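Local coordinates for protein D-hydantoinase (Ralstonia pickettii, PDB 1NFG) that probably catalyses the stereospecific hydrolysis of the cyclic amide bond in D-hydantoin derivatives, using two zinc ions in each subunit, at residues D71-A76 with G113-D118; A105-M110 with Y119-I124; I159-L164 with T219-A224. One frame throughout, in Å; residues are numbered along the deposited sequence.

Contact 1: residues D71-A76 with G113-D118; sequences DTFATA and GKSAID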
ATOM      1  N   ASP A  71      39.725 -12.126 -12.349  1.00 35.50           N
ATOM      2  CA  ASP A  71      39.716 -11.309 -13.553  1.00 33.95           C
ATOM      3  C   ASP A  71      40.434  -9.995 -13.344  1.00 32.83           C
ATOM      4  O   ASP A  71      40.519  -9.488 -12.229  1.00 32.42           O
ATOM      5  CB  ASP A  71      38.284 -10.995 -14.012  1.00 34.43           C
ATOM      6  CG  ASP A  71      37.741 -12.017 -14.983  1.00 34.97           C
ATOM      7  OD1 ASP A  71      38.538 -12.602 -15.747  1.00 36.16           O
ATOM      8  OD2 ASP A  71      36.511 -12.225 -14.995  1.00 36.25           O
ATOM      9  N   THR A  72      40.945  -9.451 -14.442  1.00 31.90           N
ATOM     10  CA  THR A  72      41.630  -8.167 -14.437  1.00 30.29           C
ATOM     11  C   THR A  72      40.854  -7.317 -15.428  1.00 28.74           C
ATOM     12  O   THR A  72      39.944  -7.809 -16.091  1.00 28.58           O
ATOM     13  CB  THR A  72      43.087  -8.286 -14.932  1.00 30.36           C
ATOM     14  OG1 THR A  72      43.100  -8.823 -16.263  1.00 31.47           O
ATOM     15  CG2 THR A  72      43.890  -9.188 -14.011  1.00 28.16           C
ATOM     16  N   PHE A  73      41.207  -6.047 -15.534  1.00 27.62           N
ATOM     17  CA  PHE A  73      40.527  -5.172 -16.469  1.00 27.84           C
ATOM     18  C   PHE A  73      40.626  -5.736 -17.891  1.00 29.46           C
ATOM     19  O   PHE A  73      39.730  -5.540 -18.709  1.00 30.81           O
ATOM     20  CB  PHE A  73      41.143  -3.784 -16.402  1.00 26.67           C
ATOM     21  CG  PHE A  73      40.143  -2.690 -16.232  1.00 27.34           C
ATOM     22  CD1 PHE A  73      39.383  -2.250 -17.309  1.00 28.44           C
ATOM     23  CD2 PHE A  73      39.962  -2.089 -14.992  1.00 26.14           C
ATOM     24  CE1 PHE A  73      38.454  -1.217 -17.152  1.00 28.55           C
ATOM     25  CE2 PHE A  73      39.041  -1.061 -14.822  1.00 26.01           C
ATOM     26  CZ  PHE A  73      38.286  -0.621 -15.901  1.00 28.15           C
ATOM     27  N   ALA A  74      41.712  -6.452 -18.172  1.00 30.05           N
ATOM     28  CA  ALA A  74      41.933  -7.033 -19.491  1.00 29.21           C
ATOM     29  C   ALA A  74      41.123  -8.299 -19.747  1.00 29.59           C
ATOM     30  O   ALA A  74      40.472  -8.420 -20.781  1.00 31.24           O
ATOM     31  CB  ALA A  74      43.406  -7.320 -19.684  1.00 28.57           C
ATOM     32  N   THR A  75      41.172  -9.250 -18.819  1.00 28.82           N
ATOM     33  CA  THR A  75      40.437 -10.500 -18.980  1.00 28.71           C
ATOM     34  C   THR A  75      38.926 -10.301 -18.979  1.00 28.44           C
ATOM     35  O   THR A  75      38.200 -11.013 -19.669  1.00 29.69           O
ATOM     36  CB  THR A  75      40.769 -11.506 -17.860  1.00 29.38           C
ATOM     37  OG1 THR A  75      40.576 -10.881 -16.583  1.00 30.60           O
ATOM     38  CG2 THR A  75      42.192 -11.994 -17.984  1.00 28.17           C
ATOM     39  N   ALA A  76      38.450  -9.339 -18.197  1.00 27.09           N
ATOM     40  CA  ALA A  76      37.015  -9.087 -18.119  1.00 26.09           C
ATOM     41  C   ALA A  76      36.474  -8.414 -19.376  1.00 25.13           C
ATOM     42  O   ALA A  76      35.501  -8.894 -19.964  1.00 24.34           O
ATOM     43  CB  ALA A  76      36.693  -8.239 -16.885  1.00 25.45           C
ATOM     44  N   GLY A 113      45.271   1.314 -21.662  1.00 24.44           N
ATOM     45  CA  GLY A 113      45.948   0.404 -22.566  1.00 23.22           C
ATOM     46  C   GLY A 113      45.704  -1.068 -22.313  1.00 24.57           C
ATOM     47  O   GLY A 113      46.437  -1.903 -22.840  1.00 24.19           O
ATOM     48  N   LYS A 114      44.678  -1.407 -21.533  1.00 26.10           N
ATOM     49  CA  LYS A 114      44.413  -2.816 -21.242  1.00 27.45           C
ATOM     50  C   LYS A 114      42.967  -3.259 -21.443  1.00 27.96           C
ATOM     51  O   LYS A 114      42.682  -4.461 -21.424  1.00 28.97           O
ATOM     52  CB  LYS A 114      44.850  -3.137 -19.813  1.00 28.59           C
ATOM     53  CG  LYS A 114      46.221  -2.585 -19.461  1.00 30.77           C
ATOM     54  CD  LYS A 114      46.609  -2.942 -18.044  1.00 33.95           C
ATOM     55  CE  LYS A 114      47.810  -2.137 -17.570  1.00 34.36           C
ATOM     56  NZ  LYS A 114      48.245  -2.595 -16.223  1.00 35.86           N
ATOM     57  N   SER A 115      42.064  -2.298 -21.638  1.00 28.28           N
ATOM     58  CA  SER A 115      40.639  -2.584 -21.846  1.00 28.10           C
ATOM     59  C   SER A 115      40.296  -2.910 -23.288  1.00 27.26           C
ATOM     60  O   SER A 115      40.557  -2.106 -24.187  1.00 26.80           O
ATOM     61  CB  SER A 115      39.783  -1.390 -21.437  1.00 29.31           C
ATOM     62  OG  SER A 115      39.910  -1.122 -20.061  1.00 37.24           O
ATOM     63  N   ALA A 116      39.689  -4.073 -23.507  1.00 25.12           N
ATOM     64  CA  ALA A 116      39.292  -4.473 -24.852  1.00 23.76           C
ATOM     65  C   ALA A 116      38.158  -3.575 -25.353  1.00 23.98           C
ATOM     66  O   ALA A 116      38.007  -3.382 -26.561  1.00 24.41           O
ATOM     67  CB  ALA A 116      38.844  -5.925 -24.859  1.00 20.72           C
ATOM     68  N   ILE A 117      37.376  -3.027 -24.420  1.00 22.76           N
ATOM     69  CA  ILE A 117      36.240  -2.165 -24.753  1.00 21.41           C
ATOM     70  C   ILE A 117      36.298  -0.861 -23.963  1.00 21.64           C
ATOM     71  O   ILE A 117      37.092  -0.725 -23.034  1.00 21.17           O
ATOM     72  CB  ILE A 117      34.896  -2.859 -24.431  1.00 19.57           C
ATOM     73  CG1 ILE A 117      34.760  -3.021 -22.908  1.00 19.99           C
ATOM     74  CG2 ILE A 117      34.830  -4.218 -25.129  1.00 18.61           C
ATOM     75  CD1 ILE A 117      33.502  -3.734 -22.433  1.00 17.65           C
ATOM     76  N   ASP A 118      35.443   0.089 -24.338  1.00 21.97           N
ATOM     77  CA  ASP A 118      35.388   1.390 -23.679  1.00 22.72           C
ATOM     78  C   ASP A 118      34.881   1.276 -22.244  1.00 23.27           C
ATOM     79  O   ASP A 118      34.176   0.324 -21.898  1.00 22.37           O
ATOM     80  CB  ASP A 118      34.526   2.350 -24.508  1.00 23.02           C
ATOM     81  CG  ASP A 118      35.241   2.823 -25.777  1.00 23.91           C
ATOM     82  OD1 ASP A 118      36.248   2.187 -26.152  1.00 24.43           O
ATOM     83  OD2 ASP A 118      34.804   3.818 -26.399  1.00 23.87           O
TER
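A chi1 of -130° carries the ring of F73 off the first turn of helix 73-82 toward S115, whose own chi1 of -63° places OG beside its backbone N, on the side where the F73 ring lies. S115 OG approaches that ring obliquely, nearest F73 CD1 (3.0 Å) and F73 CE1 (3.3 Å). At the next residue of the helix and the preceding one of the loop, the backbone takes over: the carbonyl of K114 sits against A74, with K114 O 3.3 Å from A74 CA in a CA-H...O contact and 3.4 Å from A74 CB. The K114 side chain begins toward the helix, but its extended chain leads the ammonium away. No conventional hydrogen bond joins the two segments directly.

The helix start that presents F73 and A74 illustrates a capping box in a TIM-barrel hydrolase. T72 is the N-cap; its OG1 accepts from T75 N at 3.2 Å along a nearly straight line (175°), and weakly from A74 N. In return, T72 N donates to T75 OG1 at 2.6 Å. D71, just before the cap, has its carboxylate held by N408, A409 and H314. T77 OG1 links the two segments indirectly: one turn beyond F73, it is hydrogen-bonded to F73 O and to A116 N of the connection that leads into strand 118-124, while the backbone of S115 pairs with G447.

Contact 2: residues A105-M110 with Y119-I124; sequences AKWDGM and YGYHII
W107 and Y121 meet as a T-shaped pair, the edge of the indole's five-membered ring directed at the face of the phenol, with the planes at 85° and centroids 5.1 Å apart. W107 CD1 makes the nearest approach of the two side chains, 3.5 Å from Y121 CE1. Beside it W107 CB lies over the same phenol in a CH-pi contact, 4.1 Å from the centroid of the Y121 ring. Two parts of one tryptophan thus pack onto a single ring, and its polar end is satisfied by D90, which accepts from NE1.

The other side of the contact is polar and hydrated. Y121 OH donates to D108 OD1 at 2.8 Å, arriving from above the carboxylate plane, about 40° out of it. The same oxygen accepts from a water 2.9 Å from D108 OD1, and that water is also hydrogen-bonded to Y119 OH. Two tyrosines, two residues apart on the strand, therefore share the carboxylate of partly exposed D108, one directly and one through solvent.

The contact is the helix-strand interface of a beta-alpha-beta unit: helix 100-111 packs on strand 118-124 through Y121 and on strand 85-93, where W107 touches C92 and Q93, while F449 meets the Y121 ring.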
ATOM      1  N   ALA A 105      43.511   7.517 -10.292  1.00 22.72           N
ATOM      2  CA  ALA A 105      44.833   7.272 -10.861  1.00 21.32           C
ATOM      3  C   ALA A 105      45.126   5.776 -10.842  1.00 20.54           C
ATOM      4  O   ALA A 105      45.636   5.220 -11.814  1.00 18.69           O
ATOM      5  CB  ALA A 105      45.892   8.025 -10.058  1.00 20.92           C
ATOM      6  N   LYS A 106      44.801   5.129  -9.725  1.00 20.68           N
ATOM      7  CA  LYS A 106      45.028   3.696  -9.594  1.00 22.17           C
ATOM      8  C   LYS A 106      44.219   2.932 -10.636  1.00 23.56           C
ATOM      9  O   LYS A 106      44.699   1.952 -11.224  1.00 23.91           O
ATOM     10  CB  LYS A 106      44.635   3.226  -8.196  1.00 21.95           C
ATOM     11  CG  LYS A 106      44.837   1.741  -7.973  1.00 23.07           C
ATOM     12  CD  LYS A 106      44.539   1.376  -6.533  1.00 27.51           C
ATOM     13  CE  LYS A 106      44.836  -0.091  -6.252  1.00 30.60           C
ATOM     14  NZ  LYS A 106      44.758  -0.391  -4.786  1.00 32.05           N
ATOM     15  N   TRP A 107      42.987   3.385 -10.864  1.00 23.77           N
ATOM     16  CA  TRP A 107      42.122   2.738 -11.837  1.00 24.32           C
ATOM     17  C   TRP A 107      42.693   2.920 -13.236  1.00 22.59           C
ATOM     18  O   TRP A 107      42.796   1.950 -13.995  1.00 21.16           O
ATOM     19  CB  TRP A 107      40.681   3.274 -11.729  1.00 26.53           C
ATOM     20  CG  TRP A 107      39.729   2.187 -11.311  1.00 26.62           C
ATOM     21  CD1 TRP A 107      38.802   1.564 -12.094  1.00 28.30           C
ATOM     22  CD2 TRP A 107      39.747   1.469 -10.069  1.00 27.86           C
ATOM     23  NE1 TRP A 107      38.254   0.493 -11.429  1.00 26.72           N
ATOM     24  CE2 TRP A 107      38.817   0.410 -10.184  1.00 27.30           C
ATOM     25  CE3 TRP A 107      40.466   1.610  -8.873  1.00 27.76           C
ATOM     26  CZ2 TRP A 107      38.590  -0.506  -9.150  1.00 27.37           C
ATOM     27  CZ3 TRP A 107      40.240   0.697  -7.845  1.00 26.81           C
ATOM     28  CH2 TRP A 107      39.309  -0.347  -7.994  1.00 26.91           C
ATOM     29  N   ASP A 108      43.081   4.148 -13.573  1.00 21.29           N
ATOM     30  CA  ASP A 108      43.678   4.397 -14.879  1.00 22.30           C
ATOM     31  C   ASP A 108      44.839   3.422 -15.090  1.00 23.45           C
ATOM     32  O   ASP A 108      45.032   2.894 -16.188  1.00 24.92           O
ATOM     33  CB  ASP A 108      44.191   5.829 -14.980  1.00 21.16           C
ATOM     34  CG  ASP A 108      43.071   6.845 -15.061  1.00 26.59           C
ATOM     35  OD1 ASP A 108      42.043   6.548 -15.720  1.00 28.12           O
ATOM     36  OD2 ASP A 108      43.222   7.949 -14.485  1.00 27.56           O
ATOM     37  N   GLY A 109      45.606   3.170 -14.035  1.00 22.07           N
ATOM     38  CA  GLY A 109      46.714   2.251 -14.162  1.00 21.63           C
ATOM     39  C   GLY A 109      46.235   0.887 -14.605  1.00 22.90           C
ATOM     40  O   GLY A 109      46.865   0.232 -15.434  1.00 23.08           O
ATOM     41  N   MET A 110      45.104   0.454 -14.060  1.00 24.70           N
ATOM     42  CA  MET A 110      44.552  -0.852 -14.404  1.00 25.67           C
ATOM     43  C   MET A 110      43.868  -0.905 -15.771  1.00 25.44           C
ATOM     44  O   MET A 110      43.978  -1.902 -16.486  1.00 24.59           O
ATOM     45  CB  MET A 110      43.550  -1.285 -13.340  1.00 28.09           C
ATOM     46  CG  MET A 110      44.143  -1.521 -11.967  1.00 30.46           C
ATOM     47  SD  MET A 110      42.845  -1.811 -10.731  1.00 34.37           S
ATOM     48  CE  MET A 110      42.581  -0.150 -10.230  1.00 31.18           C
ATOM     49  N   TYR A 119      35.248   2.244 -21.408  1.00 23.33           N
ATOM     50  CA  TYR A 119      34.867   2.207 -20.000  1.00 22.90           C
ATOM     51  C   TYR A 119      34.800   3.577 -19.336  1.00 22.13           C
ATOM     52  O   TYR A 119      35.495   4.514 -19.737  1.00 22.04           O
ATOM     53  CB  TYR A 119      35.867   1.338 -19.237  1.00 25.05           C
ATOM     54  CG  TYR A 119      37.286   1.852 -19.348  1.00 28.02           C
ATOM     55  CD1 TYR A 119      37.737   2.897 -18.540  1.00 28.54           C
ATOM     56  CD2 TYR A 119      38.148   1.361 -20.331  1.00 29.61           C
ATOM     57  CE1 TYR A 119      39.011   3.448 -18.714  1.00 30.39           C
ATOM     58  CE2 TYR A 119      39.423   1.905 -20.515  1.00 30.33           C
ATOM     59  CZ  TYR A 119      39.843   2.949 -19.706  1.00 30.94           C
ATOM     60  OH  TYR A 119      41.088   3.502 -19.905  1.00 31.51           O
ATOM     61  N   GLY A 120      33.947   3.671 -18.318  1.00 21.07           N
ATOM     62  CA  GLY A 120      33.783   4.896 -17.550  1.00 19.48           C
ATOM     63  C   GLY A 120      33.951   4.486 -16.098  1.00 18.61           C
ATOM     64  O   GLY A 120      34.135   3.294 -15.828  1.00 16.42           O
ATOM     65  N   TYR A 121      33.902   5.430 -15.160  1.00 19.02           N
ATOM     66  CA  TYR A 121      34.058   5.068 -13.747  1.00 20.50           C
ATOM     67  C   TYR A 121      32.966   5.604 -12.844  1.00 20.86           C
ATOM     68  O   TYR A 121      32.433   6.688 -13.068  1.00 20.96           O
ATOM     69  CB  TYR A 121      35.364   5.608 -13.134  1.00 20.92           C
ATOM     70  CG  TYR A 121      36.685   5.234 -13.774  1.00 22.69           C
ATOM     71  CD1 TYR A 121      36.901   3.971 -14.327  1.00 21.70           C
ATOM     72  CD2 TYR A 121      37.746   6.145 -13.767  1.00 22.41           C
ATOM     73  CE1 TYR A 121      38.148   3.628 -14.861  1.00 23.64           C
ATOM     74  CE2 TYR A 121      38.992   5.814 -14.294  1.00 22.85           C
ATOM     75  CZ  TYR A 121      39.188   4.561 -14.841  1.00 23.59           C
ATOM     76  OH  TYR A 121      40.415   4.252 -15.385  1.00 24.37           O
ATOM     77  N   HIS A 122      32.650   4.831 -11.812  1.00 21.24           N
ATOM     78  CA  HIS A 122      31.719   5.268 -10.775  1.00 22.27           C
ATOM     79  C   HIS A 122      32.728   5.422  -9.648  1.00 23.51           C
ATOM     80  O   HIS A 122      33.707   4.667  -9.590  1.00 23.62           O
ATOM     81  CB  HIS A 122      30.743   4.175 -10.342  1.00 21.25           C
ATOM     82  CG  HIS A 122      29.786   3.746 -11.402  1.00 19.72           C
ATOM     83  ND1 HIS A 122      28.893   4.613 -11.991  1.00 17.31           N
ATOM     84  CD2 HIS A 122      29.544   2.526 -11.936  1.00 17.14           C
ATOM     85  CE1 HIS A 122      28.136   3.944 -12.841  1.00 19.81           C
ATOM     86  NE2 HIS A 122      28.511   2.676 -12.826  1.00 20.06           N
ATOM     87  N   ILE A 123      32.522   6.372  -8.749  1.00 23.71           N
ATOM     88  CA  ILE A 123      33.473   6.503  -7.662  1.00 23.55           C
ATOM     89  C   ILE A 123      32.871   6.038  -6.334  1.00 24.13           C
ATOM     90  O   ILE A 123      31.832   6.546  -5.901  1.00 25.23           O
ATOM     91  CB  ILE A 123      33.981   7.960  -7.531  1.00 22.32           C
ATOM     92  CG1 ILE A 123      35.065   8.030  -6.449  1.00 21.74           C
ATOM     93  CG2 ILE A 123      32.818   8.898  -7.228  1.00 21.69           C
ATOM     94  CD1 ILE A 123      36.196   7.013  -6.642  1.00 17.44           C
ATOM     95  N   ILE A 124      33.511   5.051  -5.707  1.00 22.86           N
ATOM     96  CA  ILE A 124      33.048   4.546  -4.421  1.00 22.08           C
ATOM     97  C   ILE A 124      33.697   5.346  -3.302  1.00 23.59           C
ATOM     98  O   ILE A 124      34.919   5.460  -3.242  1.00 24.82           O
ATOM     99  CB  ILE A 124      33.435   3.081  -4.184  1.00 20.36           C
ATOM    100  CG1 ILE A 124      32.674   2.166  -5.135  1.00 19.64           C
ATOM    101  CG2 ILE A 124      33.131   2.706  -2.748  1.00 20.41           C
ATOM    102  CD1 ILE A 124      32.891   0.699  -4.862  1.00 16.87           C
TER
HETATM  103  O   HOH W   1      42.526   4.988 -18.135  1.00 26.00           O

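Contact 3: residues I159-L164 with T219-A224; sequences IDDVTL and TARALA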
ATOM      1  N   ILE A 159      29.131   3.130   5.365  1.00 26.53           N
ATOM      2  CA  ILE A 159      29.153   4.522   5.776  1.00 26.52           C
ATOM      3  C   ILE A 159      27.791   4.738   6.445  1.00 27.59           C
ATOM      4  O   ILE A 159      26.945   3.847   6.411  1.00 29.39           O
ATOM      5  CB  ILE A 159      29.354   5.471   4.568  1.00 27.59           C
ATOM      6  CG1 ILE A 159      28.304   5.206   3.479  1.00 27.73           C
ATOM      7  CG2 ILE A 159      30.757   5.279   4.005  1.00 27.32           C
ATOM      8  CD1 ILE A 159      27.019   5.987   3.647  1.00 26.06           C
ATOM      9  N   ASP A 160      27.567   5.898   7.047  1.00 27.06           N
ATOM     10  CA  ASP A 160      26.311   6.144   7.748  1.00 25.73           C
ATOM     11  C   ASP A 160      25.397   7.162   7.075  1.00 25.27           C
ATOM     12  O   ASP A 160      25.744   7.734   6.046  1.00 25.89           O
ATOM     13  CB  ASP A 160      26.621   6.605   9.173  1.00 27.46           C
ATOM     14  CG  ASP A 160      27.527   7.825   9.202  1.00 29.46           C
ATOM     15  OD1 ASP A 160      27.142   8.875   8.647  1.00 31.33           O
ATOM     16  OD2 ASP A 160      28.629   7.739   9.775  1.00 33.94           O
ATOM     17  N   ASP A 161      24.234   7.399   7.677  1.00 23.57           N
ATOM     18  CA  ASP A 161      23.269   8.343   7.134  1.00 24.07           C
ATOM     19  C   ASP A 161      23.880   9.734   7.009  1.00 24.40           C
ATOM     20  O   ASP A 161      23.570  10.472   6.067  1.00 24.61           O
ATOM     21  CB  ASP A 161      22.000   8.405   8.008  1.00 22.75           C
ATOM     22  CG  ASP A 161      21.281   7.059   8.112  1.00 23.19           C
ATOM     23  OD1 ASP A 161      21.595   6.125   7.335  1.00 20.59           O
ATOM     24  OD2 ASP A 161      20.386   6.936   8.975  1.00 24.55           O
ATOM     25  N   VAL A 162      24.742  10.094   7.960  1.00 24.18           N
ATOM     26  CA  VAL A 162      25.403  11.403   7.938  1.00 24.32           C
ATOM     27  C   VAL A 162      26.227  11.522   6.658  1.00 24.83           C
ATOM     28  O   VAL A 162      26.219  12.556   5.986  1.00 23.96           O
ATOM     29  CB  VAL A 162      26.355  11.588   9.147  1.00 23.36           C
ATOM     30  CG1 VAL A 162      27.059  12.936   9.055  1.00 20.32           C
ATOM     31  CG2 VAL A 162      25.574  11.476  10.445  1.00 21.72           C
ATOM     32  N   THR A 163      26.936  10.444   6.335  1.00 25.03           N
ATOM     33  CA  THR A 163      27.763  10.390   5.139  1.00 26.77           C
ATOM     34  C   THR A 163      26.877  10.468   3.897  1.00 26.44           C
ATOM     35  O   THR A 163      27.058  11.348   3.049  1.00 25.95           O
ATOM     36  CB  THR A 163      28.581   9.085   5.110  1.00 27.75           C
ATOM     37  OG1 THR A 163      29.468   9.059   6.239  1.00 28.83           O
ATOM     38  CG2 THR A 163      29.385   8.981   3.820  1.00 26.63           C
ATOM     39  N   LEU A 164      25.915   9.549   3.810  1.00 25.56           N
ATOM     40  CA  LEU A 164      24.973   9.489   2.692  1.00 24.73           C
ATOM     41  C   LEU A 164      24.328  10.854   2.429  1.00 24.79           C
ATOM     42  O   LEU A 164      24.211  11.291   1.282  1.00 24.39           O
ATOM     43  CB  LEU A 164      23.897   8.435   2.982  1.00 23.85           C
ATOM     44  CG  LEU A 164      22.813   8.165   1.934  1.00 23.10           C
ATOM     45  CD1 LEU A 164      23.428   8.065   0.546  1.00 25.35           C
ATOM     46  CD2 LEU A 164      22.084   6.874   2.292  1.00 21.96           C
ATOM     47  N   THR A 219      16.857   0.122   1.678  1.00 12.73           N
ATOM     48  CA  THR A 219      16.359   0.757   0.469  1.00 12.82           C
ATOM     49  C   THR A 219      15.466   1.941   0.848  1.00 13.10           C
ATOM     50  O   THR A 219      15.676   3.075   0.398  1.00 12.58           O
ATOM     51  CB  THR A 219      15.565  -0.246  -0.373  1.00 13.85           C
ATOM     52  OG1 THR A 219      16.433  -1.317  -0.778  1.00 15.32           O
ATOM     53  CG2 THR A 219      14.980   0.433  -1.601  1.00 13.21           C
ATOM     54  N   ALA A 220      14.487   1.685   1.706  1.00 13.25           N
ATOM     55  CA  ALA A 220      13.574   2.736   2.118  1.00 13.60           C
ATOM     56  C   ALA A 220      14.303   3.919   2.745  1.00 14.53           C
ATOM     57  O   ALA A 220      14.014   5.078   2.425  1.00 16.33           O
ATOM     58  CB  ALA A 220      12.546   2.180   3.079  1.00 12.61           C
ATOM     59  N   ARG A 221      15.253   3.626   3.631  1.00 14.18           N
ATOM     60  CA  ARG A 221      16.023   4.670   4.309  1.00 14.09           C
ATOM     61  C   ARG A 221      16.779   5.545   3.302  1.00 14.90           C
ATOM     62  O   ARG A 221      16.706   6.782   3.349  1.00 13.70           O
ATOM     63  CB  ARG A 221      16.998   4.017   5.298  1.00 14.78           C
ATOM     64  CG  ARG A 221      17.874   4.975   6.101  1.00 11.62           C
ATOM     65  CD  ARG A 221      18.106   4.411   7.501  1.00 12.26           C
ATOM     66  NE  ARG A 221      18.496   3.001   7.486  1.00 11.46           N
ATOM     67  CZ  ARG A 221      19.749   2.572   7.359  1.00 14.49           C
ATOM     68  NH1 ARG A 221      20.748   3.449   7.241  1.00 12.44           N
ATOM     69  NH2 ARG A 221      20.005   1.266   7.336  1.00 12.58           N
ATOM     70  N   ALA A 222      17.497   4.900   2.388  1.00 14.12           N
ATOM     71  CA  ALA A 222      18.243   5.639   1.384  1.00 15.79           C
ATOM     72  C   ALA A 222      17.287   6.561   0.623  1.00 16.25           C
ATOM     73  O   ALA A 222      17.534   7.763   0.487  1.00 17.45           O
ATOM     74  CB  ALA A 222      18.931   4.668   0.429  1.00 15.74           C
ATOM     75  N   LEU A 223      16.178   6.004   0.147  1.00 15.97           N
ATOM     76  CA  LEU A 223      15.207   6.795  -0.601  1.00 15.46           C
ATOM     77  C   LEU A 223      14.650   7.943   0.238  1.00 15.06           C
ATOM     78  O   LEU A 223      14.410   9.039  -0.278  1.00 14.50           O
ATOM     79  CB  LEU A 223      14.081   5.888  -1.109  1.00 15.05           C
ATOM     80  CG  LEU A 223      14.560   4.831  -2.115  1.00 13.66           C
ATOM     81  CD1 LEU A 223      13.503   3.764  -2.328  1.00 13.54           C
ATOM     82  CD2 LEU A 223      14.909   5.511  -3.414  1.00 11.88           C
ATOM     83  N   ALA A 224      14.452   7.693   1.530  1.00 14.56           N
ATOM     84  CA  ALA A 224      13.943   8.719   2.436  1.00 14.50           C
ATOM     85  C   ALA A 224      14.960   9.856   2.546  1.00 14.56           C
ATOM     86  O   ALA A 224      14.607  11.043   2.506  1.00 12.10           O
ATOM     87  CB  ALA A 224      13.681   8.115   3.806  1.00 14.72           C
TER
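D161 and R221 form a buried salt bridge, R221 NH1 donating to D161 OD1 at 2.8 Å, between two helices outside the parallel strands of the TIM barrel. The carboxylate oxygen uses its syn lone pair and lies almost exactly in the guanidinium plane, at its edge, although the planes of the two groups are turned 43° apart. The bond itself is bent, with an N-H...O angle of 137°. The arginine leaves helix 212-229 with CG anti to its own N, then bends at chi2 and chi3 (47°), which turns NH1 back to the aspartate and lays CD alongside it, 3.7 Å from D161 OD2.

Each partner has a second tie. R221 NH2 forms a salt bridge with E217 one turn earlier on its own helix, and D161 OD2 accepts from N184 of the second subunit, so the ion pair is part of a subunit interface. R221 also approaches its own counterpart across that interface, where the nearby carboxylates probably offset the like charges.

Away from the charges the contact becomes apolar and looser. L164, one turn after D161, packs against A222, which in turn touches I233 of strand 233-235. The methyl L164 CD2 stands 4.1 Å from A222 CA and 4.3 Å from A222 CB.

How the contacts relate
Contacts 1 and 2 interlock along the chain, their segments alternating, and they touch with centres 12 Å apart. F73 of contact 1 makes the join: its CE2 lies 3.8 Å from W107 CD1, and its ring meets that of Y119 edge-to-face. K114 NZ also lies 3.2 Å from G109 O. Contact 3 follows later in the sequence, its centre 25 Å from that of contact 2 and 33 Å from that of contact 1, with contacts 1 and 3 on opposite sides of the chain's centre. None reaches the zinc ions: the side chains of F73, W107 and A222 are about 14, 11 and 13 Å from one. The W107 side chain is about 7 Å from that of H59, and A222 about 9 Å from that of H181.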